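Long-range contacts in membrane lipoprotein family protein (Aeropyrum pernix, PDB 4PEV), which binds adenosine and probably delivers it, as the solute-binding lipoprotein of an ABC transporter, to the membrane permease for uptake: residues Val57-Val61 against Gly119-Gln123; Glu184-Val190 against Gln246-Tyr252; Gln285-Asp289 against Gly350-Glu354. All coordinates share one frame. Residues are numbered along the deposited sequence.

How the contacts relate
Following the chain from its N terminus, the three contacts come in series, each closing its loop before the next opens, so none nests in or crosses another. Contact 1 joins the end of strand 54-59 to the loop after strand 114-118 in the all-parallel sheet, beside the adenosine. Contact 2 pairs strands 186-191 and 248-254 in the mixed sheet, on the opposite side of the chain's centre, with about 30 Å between the two contact centres. Contact 3 then ties the loop after strand 277-282, also of the mixed sheet, to the turn between helices 336-348 and 358-372; its nearest atoms lie about 8 Å from contact 2.

Contact 1: Val57-Val61 against Gly119-Gln123; sequences VLFDV and GFLWQ. With ADN (adenosine), chain F.
D60, an adenosine-binding residue, sets OD2 3.1 Å from adenine N1 while the same oxygen accepts a hydrogen bond from L121 N (3.2 Å, 146°). The setting is the parallel sheet of one lobe in a periplasmic-binding-protein fold, where loops at the carboxyl ends of neighbouring strands line the ligand cleft. Segment 57-61 is extended through V57 and L58 (phi/psi -108/122 and -123/104) and leaves the strand for a loop. Segment 119-123 starts with G119 at 135/148, a positive-phi conformation that would jam a CB against the preceding carbonyl, then makes a 3-10 turn at 120-122 that leads into helix 123-132; W122 N bonds to G119 O (3.2 Å) and Q123 N to F120 O (2.9 Å). The backbones come closest at D60 and G119, CA to CA 5.5 Å. G119 CA is 3.4 Å from D60 OD2, and a CB there would also strike that oxygen, so glycine leaves room for the carboxylate. D60, with chi1 at -139°, also sets OD1 3.1 Å from L121 CB and over one face of the W122 indole, 3.6 Å from CD1. W122 (chi1 m, chi2 117°) reaches back to the strand: CZ2 packs on L58 CG at 3.5 Å, and M99 and L103 of helix 99-108 border the same ring. V61 adds CG2 against L121 CD1 (3.8 Å), while its CB approaches adenosine N6 at 3.7 Å. At the indole edge, near the ring plane, F59 O lies 3.2 Å from W122 NE1.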
ATOM      1  N   VAL C  57     -15.016 -10.360  -8.294  1.00 28.15           N
ATOM      2  CA  VAL C  57     -14.069  -9.623  -7.481  1.00 27.23           C
ATOM      3  C   VAL C  57     -14.826  -9.119  -6.286  1.00 27.67           C
ATOM      4  O   VAL C  57     -15.820  -8.390  -6.412  1.00 30.36           O
ATOM      5  CB  VAL C  57     -13.452  -8.435  -8.212  1.00 27.35           C
ATOM      6  CG1 VAL C  57     -12.500  -7.686  -7.272  1.00 27.83           C
ATOM      7  CG2 VAL C  57     -12.720  -8.909  -9.463  1.00 27.03           C
ATOM      8  N   LEU C  58     -14.336  -9.510  -5.124  1.00 27.04           N
ATOM      9  CA  LEU C  58     -15.091  -9.433  -3.909  1.00 27.28           C
ATOM     10  C   LEU C  58     -14.252  -8.590  -2.962  1.00 28.68           C
ATOM     11  O   LEU C  58     -13.225  -9.036  -2.458  1.00 29.73           O
ATOM     12  CB  LEU C  58     -15.335 -10.862  -3.413  1.00 26.56           C
ATOM     13  CG  LEU C  58     -16.487 -11.257  -2.482  1.00 26.28           C
ATOM     14  CD1 LEU C  58     -17.721 -10.375  -2.597  1.00 26.23           C
ATOM     15  CD2 LEU C  58     -16.851 -12.711  -2.714  1.00 25.19           C
ATOM     16  N   PHE C  59     -14.666  -7.343  -2.783  1.00 29.71           N
ATOM     17  CA  PHE C  59     -13.946  -6.418  -1.948  1.00 30.58           C
ATOM     18  C   PHE C  59     -14.199  -6.671  -0.477  1.00 34.37           C
ATOM     19  O   PHE C  59     -15.146  -7.345  -0.063  1.00 33.76           O
ATOM     20  CB  PHE C  59     -14.287  -4.962  -2.300  1.00 30.16           C
ATOM     21  CG  PHE C  59     -13.867  -4.560  -3.693  1.00 28.78           C
ATOM     22  CD1 PHE C  59     -12.514  -4.518  -4.045  1.00 28.73           C
ATOM     23  CD2 PHE C  59     -14.820  -4.238  -4.658  1.00 27.23           C
ATOM     24  CE1 PHE C  59     -12.123  -4.160  -5.340  1.00 28.72           C
ATOM     25  CE2 PHE C  59     -14.441  -3.870  -5.943  1.00 27.39           C
ATOM     26  CZ  PHE C  59     -13.092  -3.832  -6.287  1.00 28.33           C
ATOM     27  N   ASP C  60     -13.308  -6.099   0.307  1.00 41.00           N
ATOM     28  CA  ASP C  60     -13.272  -6.288   1.731  1.00 43.92           C
ATOM     29  C   ASP C  60     -14.248  -5.310   2.334  1.00 46.55           C
ATOM     30  O   ASP C  60     -15.334  -5.668   2.743  1.00 49.38           O
ATOM     31  CB  ASP C  60     -11.846  -5.977   2.230  1.00 45.41           C
ATOM     32  CG  ASP C  60     -11.390  -6.919   3.246  1.00 46.32           C
ATOM     33  OD1 ASP C  60     -12.187  -7.816   3.570  1.00 52.13           O
ATOM     34  OD2 ASP C  60     -10.243  -6.787   3.702  1.00 45.58           O
ATOM     35  N   VAL C  61     -13.848  -4.050   2.329  1.00 50.93           N
ATOM     36  CA  VAL C  61     -14.483  -3.032   3.125  1.00 53.45           C
ATOM     37  C   VAL C  61     -15.082  -2.007   2.178  1.00 56.13           C
ATOM     38  O   VAL C  61     -16.300  -1.819   2.140  1.00 58.59           O
ATOM     39  CB  VAL C  61     -13.441  -2.354   4.042  1.00 52.83           C
ATOM     40  CG1 VAL C  61     -14.056  -1.187   4.798  1.00 53.34           C
ATOM     41  CG2 VAL C  61     -12.830  -3.375   4.995  1.00 52.04           C
ATOM     42  N   GLY C 119      -8.374  -8.449   0.030  1.00 25.94           N
ATOM     43  CA  GLY C 119      -8.078  -7.926   1.345  1.00 26.79           C
ATOM     44  C   GLY C 119      -7.899  -9.015   2.378  1.00 27.90           C
ATOM     45  O   GLY C 119      -8.518 -10.079   2.304  1.00 28.66           O
ATOM     46  N   PHE C 120      -7.041  -8.727   3.344  1.00 28.00           N
ATOM     47  CA  PHE C 120      -6.768  -9.621   4.445  1.00 27.85           C
ATOM     48  C   PHE C 120      -8.008 -10.134   5.172  1.00 28.29           C
ATOM     49  O   PHE C 120      -8.023 -11.291   5.579  1.00 30.10           O
ATOM     50  CB  PHE C 120      -5.847  -8.922   5.458  1.00 28.70           C
ATOM     51  CG  PHE C 120      -5.689  -9.677   6.734  1.00 29.38           C
ATOM     52  CD1 PHE C 120      -4.848 -10.791   6.794  1.00 29.99           C
ATOM     53  CD2 PHE C 120      -6.419  -9.316   7.859  1.00 29.21           C
ATOM     54  CE1 PHE C 120      -4.725 -11.514   7.964  1.00 29.97           C
ATOM     55  CE2 PHE C 120      -6.303 -10.036   9.030  1.00 29.55           C
ATOM     56  CZ  PHE C 120      -5.453 -11.133   9.083  1.00 30.17           C
ATOM     57  N   LEU C 121      -9.035  -9.299   5.362  1.00 27.66           N
ATOM     58  CA  LEU C 121     -10.185  -9.704   6.180  1.00 27.83           C
ATOM     59  C   LEU C 121     -10.956 -10.913   5.643  1.00 27.53           C
ATOM     60  O   LEU C 121     -11.764 -11.511   6.369  1.00 28.33           O
ATOM     61  CB  LEU C 121     -11.162  -8.554   6.388  1.00 29.56           C
ATOM     62  CG  LEU C 121     -10.675  -7.250   7.036  1.00 31.37           C
ATOM     63  CD1 LEU C 121     -11.865  -6.315   7.233  1.00 31.25           C
ATOM     64  CD2 LEU C 121      -9.974  -7.504   8.365  1.00 30.92           C
ATOM     65  N   TRP C 122     -10.709 -11.263   4.382  1.00 26.98           N
ATOM     66  CA  TRP C 122     -11.267 -12.467   3.758  1.00 27.72           C
ATOM     67  C   TRP C 122     -10.599 -13.781   4.187  1.00 28.98           C
ATOM     68  O   TRP C 122     -11.090 -14.857   3.872  1.00 28.74           O
ATOM     69  CB  TRP C 122     -11.147 -12.350   2.233  1.00 27.46           C
ATOM     70  CG  TRP C 122     -12.159 -11.455   1.620  1.00 26.93           C
ATOM     71  CD1 TRP C 122     -11.929 -10.298   0.947  1.00 26.77           C
ATOM     72  CD2 TRP C 122     -13.578 -11.646   1.626  1.00 26.55           C
ATOM     73  NE1 TRP C 122     -13.118  -9.751   0.537  1.00 27.01           N
ATOM     74  CE2 TRP C 122     -14.146 -10.562   0.934  1.00 25.93           C
ATOM     75  CE3 TRP C 122     -14.423 -12.641   2.142  1.00 26.44           C
ATOM     76  CZ2 TRP C 122     -15.513 -10.434   0.746  1.00 26.26           C
ATOM     77  CZ3 TRP C 122     -15.787 -12.523   1.946  1.00 26.39           C
ATOM     78  CH2 TRP C 122     -16.321 -11.425   1.260  1.00 26.71           C
ATOM     79  N   GLN C 123      -9.481 -13.692   4.892  1.00 31.79           N
ATOM     80  CA  GLN C 123      -8.692 -14.865   5.232  1.00 34.07           C
ATOM     81  C   GLN C 123      -9.416 -15.798   6.182  1.00 34.69           C
ATOM     82  O   GLN C 123      -9.398 -16.997   5.997  1.00 33.78           O
ATOM     83  CB  GLN C 123      -7.387 -14.443   5.870  1.00 35.18           C
ATOM     84  CG  GLN C 123      -6.342 -15.518   5.845  1.00 37.20           C
ATOM     85  CD  GLN C 123      -5.214 -15.199   6.786  1.00 39.94           C
ATOM     86  OE1 GLN C 123      -4.311 -14.423   6.467  1.00 42.84           O
ATOM     87  NE2 GLN C 123      -5.269 -15.784   7.963  1.00 40.87           N
TER
HETATM   88  O5' ADN F 501      -3.667   1.663   1.815  1.00 24.76           O
HETATM   89  C5' ADN F 501      -2.608   1.019   2.550  1.00 24.46           C
HETATM   90  C4' ADN F 501      -2.761  -0.494   2.738  1.00 25.00           C
HETATM   91  O4' ADN F 501      -3.891  -0.823   3.550  1.00 25.17           O
HETATM   92  C3' ADN F 501      -2.953  -1.335   1.479  1.00 25.42           C
HETATM   93  O3' ADN F 501      -1.719  -1.580   0.796  1.00 24.73           O
HETATM   94  C2' ADN F 501      -3.607  -2.596   2.035  1.00 25.15           C
HETATM   95  O2' ADN F 501      -2.663  -3.531   2.575  1.00 24.87           O
HETATM   96  C1' ADN F 501      -4.471  -2.059   3.145  1.00 25.20           C
HETATM   97  N9  ADN F 501      -5.843  -1.792   2.672  1.00 26.41           N
HETATM   98  C8  ADN F 501      -6.281  -0.712   1.982  1.00 26.73           C
HETATM   99  N7  ADN F 501      -7.614  -0.796   1.728  1.00 27.31           N
HETATM  100  C5  ADN F 501      -8.035  -1.955   2.279  1.00 28.16           C
HETATM  101  C6  ADN F 501      -9.312  -2.690   2.395  1.00 28.08           C
HETATM  102  N6  ADN F 501     -10.431  -2.179   1.850  1.00 28.70           N
HETATM  103  N1  ADN F 501      -9.317  -3.881   3.045  1.00 28.31           N
HETATM  104  C2  ADN F 501      -8.200  -4.413   3.587  1.00 27.77           C
HETATM  105  N3  ADN F 501      -7.009  -3.806   3.519  1.00 28.04           N
HETATM  106  C4  ADN F 501      -6.864  -2.607   2.891  1.00 27.80           C

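Contact 2: Glu184-Val190 against Gln246-Tyr252; sequences EAKAGAV and QGVRVFY
Strands 186-190 and 248-252 run parallel, their axes 4.4 Å apart at closest approach and crossing at -31°. The second segment begins at the end of helix 233-245, where Q246 O receives a weak hydrogen bond from K186 NZ (3.2 Å). G247, at phi/psi 81/9, is the C-prime residue of the Schellman motif ending that helix; its carbonyl accepts K186 N (2.8 Å, 170°), and a CB on it would collide with E184 OE1. V248 pairs with K186, CA to CA 4.3 Å, and its CG1 lies 3.7 Å from G188 CA, filling the space a side chain at 188 would need. A beta bulge follows, with R249 dropping to -125/-15: K186 O takes both R249 N (2.8 Å) and V250 N (3.2 Å), shifting the register by one. R249 CG also packs on A185 CB at 3.6 Å, while its NH1 bonds to I275 O. V250 pairs with A187 (CA to CA 4.8 Å), on the same sheet face as A189 and Y252. F251 pairs with G188 at 4.8 Å and turns to the V248 face; its ring edge meets V190 CG2 at 4.4 Å (CD2), with M243 and L244 of helix 233-245 beside the ring. Y252 N donates to G188 O (2.9 Å), and Y252 O accepts V190 N (3.2 Å). Y252 CB touches A189 CB at 4.1 Å, and the Y252 hydroxyl bonds to Q281 OE1. With helices on both faces, this is the alpha/beta core of a periplasmic-binding-protein lobe, strand 248-254 being reached from edge strand 222-226, beyond 186-191, by a beta-alpha-beta crossover through helix 233-245.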
ATOM      1  N   GLU C 184      11.286  21.827  14.178  1.00 51.43           N
ATOM      2  CA  GLU C 184      11.387  20.378  14.212  1.00 52.19           C
ATOM      3  C   GLU C 184      10.258  19.692  13.419  1.00 45.38           C
ATOM      4  O   GLU C 184       9.099  20.112  13.459  1.00 44.41           O
ATOM      5  CB  GLU C 184      11.519  19.915  15.673  1.00 56.92           C
ATOM      6  CG  GLU C 184      11.043  18.515  15.992  1.00 62.25           C
ATOM      7  CD  GLU C 184       9.683  18.547  16.647  1.00 66.01           C
ATOM      8  OE1 GLU C 184       8.685  18.301  15.942  1.00 68.77           O
ATOM      9  OE2 GLU C 184       9.616  18.856  17.859  1.00 66.01           O
ATOM     10  N   ALA C 185      10.641  18.654  12.671  1.00 39.18           N
ATOM     11  CA  ALA C 185       9.778  17.995  11.698  1.00 34.81           C
ATOM     12  C   ALA C 185       9.913  16.508  11.853  1.00 33.39           C
ATOM     13  O   ALA C 185      10.991  15.969  11.638  1.00 32.74           O
ATOM     14  CB  ALA C 185      10.177  18.376  10.284  1.00 33.52           C
ATOM     15  N   LYS C 186       8.813  15.838  12.191  1.00 32.75           N
ATOM     16  CA  LYS C 186       8.807  14.381  12.292  1.00 32.10           C
ATOM     17  C   LYS C 186       8.215  13.687  11.064  1.00 30.46           C
ATOM     18  O   LYS C 186       7.481  14.292  10.275  1.00 28.07           O
ATOM     19  CB  LYS C 186       8.043  13.952  13.526  1.00 33.23           C
ATOM     20  CG  LYS C 186       8.513  14.658  14.774  1.00 34.83           C
ATOM     21  CD  LYS C 186       7.736  14.177  15.974  1.00 35.97           C
ATOM     22  CE  LYS C 186       7.868  15.149  17.117  1.00 36.13           C
ATOM     23  NZ  LYS C 186       7.087  14.635  18.265  1.00 38.36           N
ATOM     24  N   ALA C 187       8.568  12.413  10.908  1.00 29.23           N
ATOM     25  CA  ALA C 187       7.941  11.550   9.924  1.00 30.17           C
ATOM     26  C   ALA C 187       6.688  10.971  10.562  1.00 30.09           C
ATOM     27  O   ALA C 187       6.531  11.015  11.777  1.00 28.94           O
ATOM     28  CB  ALA C 187       8.886  10.441   9.495  1.00 30.87           C
ATOM     29  N   GLY C 188       5.785  10.451   9.749  1.00 30.16           N
ATOM     30  CA  GLY C 188       4.512  10.004  10.270  1.00 30.41           C
ATOM     31  C   GLY C 188       3.818   9.058   9.336  1.00 31.04           C
ATOM     32  O   GLY C 188       4.255   8.858   8.206  1.00 30.92           O
ATOM     33  N   ALA C 189       2.740   8.464   9.831  1.00 32.11           N
ATOM     34  CA  ALA C 189       1.884   7.622   9.010  1.00 32.74           C
ATOM     35  C   ALA C 189       0.512   7.571   9.620  1.00 32.86           C
ATOM     36  O   ALA C 189       0.386   7.425  10.830  1.00 32.71           O
ATOM     37  CB  ALA C 189       2.445   6.216   8.908  1.00 33.17           C
ATOM     38  N   VAL C 190      -0.507   7.716   8.777  1.00 32.90           N
ATOM     39  CA  VAL C 190      -1.882   7.523   9.185  1.00 32.46           C
ATOM     40  C   VAL C 190      -2.283   6.184   8.610  1.00 32.11           C
ATOM     41  O   VAL C 190      -2.296   6.014   7.385  1.00 30.96           O
ATOM     42  CB  VAL C 190      -2.819   8.624   8.651  1.00 32.89           C
ATOM     43  CG1 VAL C 190      -4.251   8.363   9.117  1.00 32.70           C
ATOM     44  CG2 VAL C 190      -2.335  10.002   9.098  1.00 32.89           C
ATOM     45  N   GLN C 246       1.629  17.995  16.675  1.00 41.96           N
ATOM     46  CA  GLN C 246       2.716  17.285  17.369  1.00 41.88           C
ATOM     47  C   GLN C 246       4.026  17.268  16.523  1.00 39.71           C
ATOM     48  O   GLN C 246       4.916  16.430  16.738  1.00 36.27           O
ATOM     49  CB  GLN C 246       2.283  15.843  17.665  1.00 45.65           C
ATOM     50  CG  GLN C 246       0.964  15.690  18.419  1.00 49.65           C
ATOM     51  CD  GLN C 246       0.266  14.352  18.142  1.00 54.17           C
ATOM     52  OE1 GLN C 246       0.832  13.439  17.524  1.00 51.76           O
ATOM     53  NE2 GLN C 246      -0.979  14.243  18.589  1.00 56.92           N
ATOM     54  N   GLY C 247       4.118  18.167  15.536  1.00 37.89           N
ATOM     55  CA  GLY C 247       5.319  18.325  14.715  1.00 34.87           C
ATOM     56  C   GLY C 247       5.543  17.358  13.558  1.00 33.85           C
ATOM     57  O   GLY C 247       6.625  17.374  12.949  1.00 34.34           O
ATOM     58  N   VAL C 248       4.558  16.517  13.229  1.00 30.66           N
ATOM     59  CA  VAL C 248       4.710  15.634  12.072  1.00 28.14           C
ATOM     60  C   VAL C 248       4.601  16.486  10.823  1.00 26.51           C
ATOM     61  O   VAL C 248       3.673  17.272  10.690  1.00 25.45           O
ATOM     62  CB  VAL C 248       3.652  14.529  11.998  1.00 29.11           C
ATOM     63  CG1 VAL C 248       3.887  13.666  10.766  1.00 29.72           C
ATOM     64  CG2 VAL C 248       3.692  13.657  13.240  1.00 30.08           C
ATOM     65  N   ARG C 249       5.562  16.328   9.921  0.50 25.56           N
ATOM     66  CA  ARG C 249       5.614  17.114   8.691  0.50 24.85           C
ATOM     67  C   ARG C 249       5.664  16.268   7.411  0.50 24.51           C
ATOM     68  O   ARG C 249       5.442  16.783   6.317  0.50 24.78           O
ATOM     69  CB  ARG C 249       6.822  18.049   8.746  0.50 24.43           C
ATOM     70  CG  ARG C 249       6.673  19.185   9.748  0.50 23.60           C
ATOM     71  CD  ARG C 249       5.715  20.254   9.249  0.50 22.49           C
ATOM     72  NE  ARG C 249       5.771  21.459  10.074  0.50 21.72           N
ATOM     73  CZ  ARG C 249       6.568  22.491   9.840  0.50 20.36           C
ATOM     74  NH1 ARG C 249       7.382  22.475   8.806  0.50 19.70           N
ATOM     75  NH2 ARG C 249       6.540  23.534  10.648  0.50 20.07           N
ATOM     76  N   VAL C 250       5.958  14.983   7.543  1.00 24.24           N
ATOM     77  CA  VAL C 250       5.963  14.079   6.420  1.00 24.28           C
ATOM     78  C   VAL C 250       5.027  12.933   6.745  1.00 24.25           C
ATOM     79  O   VAL C 250       5.170  12.286   7.788  1.00 24.18           O
ATOM     80  CB  VAL C 250       7.363  13.540   6.177  1.00 25.19           C
ATOM     81  CG1 VAL C 250       7.380  12.683   4.917  1.00 25.99           C
ATOM     82  CG2 VAL C 250       8.346  14.702   6.079  1.00 25.51           C
ATOM     83  N   PHE C 251       4.094  12.673   5.832  1.00 24.23           N
ATOM     84  CA  PHE C 251       2.914  11.866   6.110  1.00 24.24           C
ATOM     85  C   PHE C 251       2.731  10.710   5.146  1.00 25.33           C
ATOM     86  O   PHE C 251       2.231  10.918   4.040  1.00 25.35           O
ATOM     87  CB  PHE C 251       1.684  12.742   5.980  1.00 24.14           C
ATOM     88  CG  PHE C 251       1.432  13.597   7.159  1.00 23.67           C
ATOM     89  CD1 PHE C 251       1.978  14.853   7.235  1.00 23.49           C
ATOM     90  CD2 PHE C 251       0.632  13.141   8.183  1.00 23.82           C
ATOM     91  CE1 PHE C 251       1.732  15.662   8.314  1.00 24.07           C
ATOM     92  CE2 PHE C 251       0.389  13.929   9.279  1.00 24.55           C
ATOM     93  CZ  PHE C 251       0.940  15.201   9.347  1.00 24.61           C
ATOM     94  N   TYR C 252       3.076   9.497   5.582  1.00 25.81           N
ATOM     95  CA  TYR C 252       2.902   8.285   4.765  1.00 25.46           C
ATOM     96  C   TYR C 252       1.485   7.747   4.863  1.00 26.22           C
ATOM     97  O   TYR C 252       1.002   7.448   5.952  1.00 27.98           O
ATOM     98  CB  TYR C 252       3.884   7.214   5.235  1.00 24.63           C
ATOM     99  CG  TYR C 252       3.991   5.989   4.385  1.00 23.84           C
ATOM    100  CD1 TYR C 252       3.686   6.006   3.027  1.00 24.42           C
ATOM    101  CD2 TYR C 252       4.472   4.805   4.934  1.00 24.96           C
ATOM    102  CE1 TYR C 252       3.824   4.858   2.255  1.00 25.32           C
ATOM    103  CE2 TYR C 252       4.627   3.652   4.176  1.00 24.58           C
ATOM    104  CZ  TYR C 252       4.301   3.679   2.843  1.00 24.94           C
ATOM    105  OH  TYR C 252       4.447   2.530   2.106  1.00 25.48           O
TER

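Contact 3: Gln285-Asp289 against Gly350-Glu354; sequences QEWYD and GQLPE
W287 lays its indole beside the backbone and side chains of 351-353, so that one tryptophan makes most of the contact. Its CZ3 comes within 3.1 Å of Q351 O, which sits at the ring edge near the plane, as does P353 CD, 4.3 Å from CE3. The p rotamer (chi1 65°, chi2 -94°) brings the ring up against 351-353, although the CA-to-CB bond points sideways. Residues 286-288 have helical phi/psi without regular helical bonding, and Y288 N closes a turn onto Q285 O (3.0 Å). On the other side, G350 at 62/18 ends helix 336-348 with a Schellman motif; after Q351 the chain straightens through L352 (-87/138) and P353 (-61/159). The backbones stay apart, with Y288 and L352 nearest at 6.6 Å between CA atoms, and 214 Å² is buried. L352, chi1 t and chi2 p, places CD1 3.8 Å from W287 CB and 3.7 Å from W287 O. P353 slots in alongside, CD 3.5 Å from W287 O and CG 3.3 Å from Y288 O. F342, A343 and A346 of helix 336-348 pack on the indole, fixing the loop before strand 293-299 against the end of that helix, while the Y288 hydroxyl bonds to N264. Without a hydrogen bond between the segments, the join rests on van der Waals packing of W287, L352 and P353 and on carbons set against backbone carbonyls: shape, not directed polar bonding.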
ATOM      1  N   GLN C 285      -0.221   8.208  -6.332  1.00 25.71           N
ATOM      2  CA  GLN C 285      -1.307   9.133  -6.034  1.00 27.13           C
ATOM      3  C   GLN C 285      -0.900  10.612  -6.133  1.00 26.91           C
ATOM      4  O   GLN C 285      -1.641  11.484  -5.683  1.00 25.39           O
ATOM      5  CB  GLN C 285      -1.870   8.817  -4.650  1.00 27.44           C
ATOM      6  CG  GLN C 285      -2.446   7.415  -4.551  1.00 28.28           C
ATOM      7  CD  GLN C 285      -2.829   7.046  -3.133  1.00 28.86           C
ATOM      8  OE1 GLN C 285      -1.976   6.890  -2.266  1.00 30.02           O
ATOM      9  NE2 GLN C 285      -4.111   6.901  -2.894  1.00 29.79           N
ATOM     10  N   GLU C 286       0.256  10.880  -6.747  1.00 27.26           N
ATOM     11  CA  GLU C 286       0.809  12.233  -6.816  1.00 28.43           C
ATOM     12  C   GLU C 286      -0.160  13.172  -7.508  1.00 28.12           C
ATOM     13  O   GLU C 286      -0.323  14.331  -7.123  1.00 29.04           O
ATOM     14  CB  GLU C 286       2.163  12.231  -7.547  1.00 30.66           C
ATOM     15  CG  GLU C 286       3.339  11.671  -6.728  1.00 32.59           C
ATOM     16  CD  GLU C 286       3.560  10.173  -6.869  1.00 32.70           C
ATOM     17  OE1 GLU C 286       2.578   9.418  -7.015  1.00 34.48           O
ATOM     18  OE2 GLU C 286       4.730   9.748  -6.801  1.00 33.25           O
ATOM     19  N   TRP C 287      -0.811  12.648  -8.536  1.00 27.56           N
ATOM     20  CA  TRP C 287      -1.806  13.393  -9.310  1.00 27.15           C
ATOM     21  C   TRP C 287      -2.881  14.048  -8.462  1.00 26.72           C
ATOM     22  O   TRP C 287      -3.471  15.026  -8.888  1.00 26.85           O
ATOM     23  CB  TRP C 287      -2.475  12.465 -10.344  1.00 27.32           C
ATOM     24  CG  TRP C 287      -3.271  11.383  -9.721  1.00 26.96           C
ATOM     25  CD1 TRP C 287      -2.855  10.133  -9.437  1.00 25.88           C
ATOM     26  CD2 TRP C 287      -4.622  11.480  -9.256  1.00 27.64           C
ATOM     27  NE1 TRP C 287      -3.858   9.436  -8.830  1.00 26.79           N
ATOM     28  CE2 TRP C 287      -4.958  10.240  -8.712  1.00 26.47           C
ATOM     29  CE3 TRP C 287      -5.588  12.508  -9.267  1.00 29.44           C
ATOM     30  CZ2 TRP C 287      -6.207   9.977  -8.174  1.00 27.29           C
ATOM     31  CZ3 TRP C 287      -6.830  12.256  -8.734  1.00 28.72           C
ATOM     32  CH2 TRP C 287      -7.132  10.993  -8.191  1.00 28.69           C
ATOM     33  N   TYR C 288      -3.165  13.504  -7.283  1.00 28.22           N
ATOM     34  CA  TYR C 288      -4.241  14.056  -6.454  1.00 30.95           C
ATOM     35  C   TYR C 288      -3.902  15.501  -6.020  1.00 32.43           C
ATOM     36  O   TYR C 288      -4.744  16.398  -6.117  1.00 32.77           O
ATOM     37  CB  TYR C 288      -4.571  13.128  -5.268  1.00 29.95           C
ATOM     38  CG  TYR C 288      -5.726  13.596  -4.394  1.00 29.18           C
ATOM     39  CD1 TYR C 288      -7.049  13.375  -4.765  1.00 28.50           C
ATOM     40  CD2 TYR C 288      -5.486  14.256  -3.192  1.00 29.40           C
ATOM     41  CE1 TYR C 288      -8.100  13.800  -3.969  1.00 28.22           C
ATOM     42  CE2 TYR C 288      -6.528  14.690  -2.389  1.00 29.90           C
ATOM     43  CZ  TYR C 288      -7.835  14.459  -2.779  1.00 29.57           C
ATOM     44  OH  TYR C 288      -8.861  14.897  -1.965  1.00 30.28           O
ATOM     45  N   ASP C 289      -2.664  15.709  -5.572  1.00 34.57           N
ATOM     46  CA  ASP C 289      -2.094  17.051  -5.394  1.00 35.70           C
ATOM     47  C   ASP C 289      -0.581  16.947  -5.439  1.00 36.20           C
ATOM     48  O   ASP C 289       0.027  16.505  -4.475  1.00 40.14           O
ATOM     49  CB  ASP C 289      -2.511  17.717  -4.081  1.00 36.26           C
ATOM     50  CG  ASP C 289      -1.795  19.050  -3.855  1.00 37.77           C
ATOM     51  OD1 ASP C 289      -1.458  19.764  -4.831  1.00 41.50           O
ATOM     52  OD2 ASP C 289      -1.544  19.389  -2.694  1.00 39.05           O
ATOM     53  N   GLY C 350     -11.860  12.295 -15.494  1.00 40.39           N
ATOM     54  CA  GLY C 350     -12.354  13.570 -14.999  1.00 41.80           C
ATOM     55  C   GLY C 350     -12.243  13.789 -13.491  1.00 42.54           C
ATOM     56  O   GLY C 350     -12.908  14.672 -12.950  1.00 42.93           O
ATOM     57  N   GLN C 351     -11.414  13.017 -12.797  1.00 43.11           N
ATOM     58  CA  GLN C 351     -11.175  13.299 -11.376  1.00 44.46           C
ATOM     59  C   GLN C 351      -9.749  13.836 -11.072  1.00 41.88           C
ATOM     60  O   GLN C 351      -9.292  13.808  -9.933  1.00 38.32           O
ATOM     61  CB  GLN C 351     -11.568  12.094 -10.508  1.00 46.53           C
ATOM     62  CG  GLN C 351     -10.708  10.862 -10.668  1.00 48.84           C
ATOM     63  CD  GLN C 351     -11.141   9.728  -9.744  1.00 50.38           C
ATOM     64  OE1 GLN C 351     -11.553   9.951  -8.599  1.00 50.89           O
ATOM     65  NE2 GLN C 351     -11.024   8.503 -10.229  1.00 48.74           N
ATOM     66  N   LEU C 352      -9.084  14.363 -12.098  1.00 40.30           N
ATOM     67  CA  LEU C 352      -7.842  15.089 -11.932  1.00 40.13           C
ATOM     68  C   LEU C 352      -8.180  16.548 -11.652  1.00 43.16           C
ATOM     69  O   LEU C 352      -9.067  17.098 -12.297  1.00 41.99           O
ATOM     70  CB  LEU C 352      -7.027  15.005 -13.213  1.00 39.54           C
ATOM     71  CG  LEU C 352      -5.640  15.662 -13.197  1.00 38.33           C
ATOM     72  CD1 LEU C 352      -4.626  14.879 -12.364  1.00 36.21           C
ATOM     73  CD2 LEU C 352      -5.151  15.790 -14.624  1.00 37.97           C
ATOM     74  N   PRO C 353      -7.472  17.196 -10.708  1.00 47.03           N
ATOM     75  CA  PRO C 353      -7.839  18.578 -10.381  1.00 49.91           C
ATOM     76  C   PRO C 353      -7.732  19.570 -11.537  1.00 52.22           C
ATOM     77  O   PRO C 353      -7.012  19.337 -12.519  1.00 54.32           O
ATOM     78  CB  PRO C 353      -6.857  18.954  -9.265  1.00 49.11           C
ATOM     79  CG  PRO C 353      -6.500  17.651  -8.635  1.00 49.18           C
ATOM     80  CD  PRO C 353      -6.450  16.679  -9.780  1.00 49.00           C
ATOM     81  N   GLU C 354      -8.450  20.679 -11.388  1.00 53.53           N
ATOM     82  CA  GLU C 354      -8.521  21.712 -12.407  1.00 54.51           C
ATOM     83  C   GLU C 354      -7.134  22.237 -12.762  1.00 51.68           C
ATOM     84  O   GLU C 354      -6.226  22.226 -11.935  1.00 50.44           O
ATOM     85  CB  GLU C 354      -9.404  22.857 -11.911  1.00 59.18           C
ATOM     86  CG  GLU C 354      -9.939  23.771 -13.006  1.00 64.18           C
ATOM     87  CD  GLU C 354     -10.944  24.787 -12.471  1.00 68.32           C
ATOM     88  OE1 GLU C 354     -10.733  26.005 -12.680  1.00 67.76           O
ATOM     89  OE2 GLU C 354     -11.935  24.369 -11.823  1.00 66.65           O
TER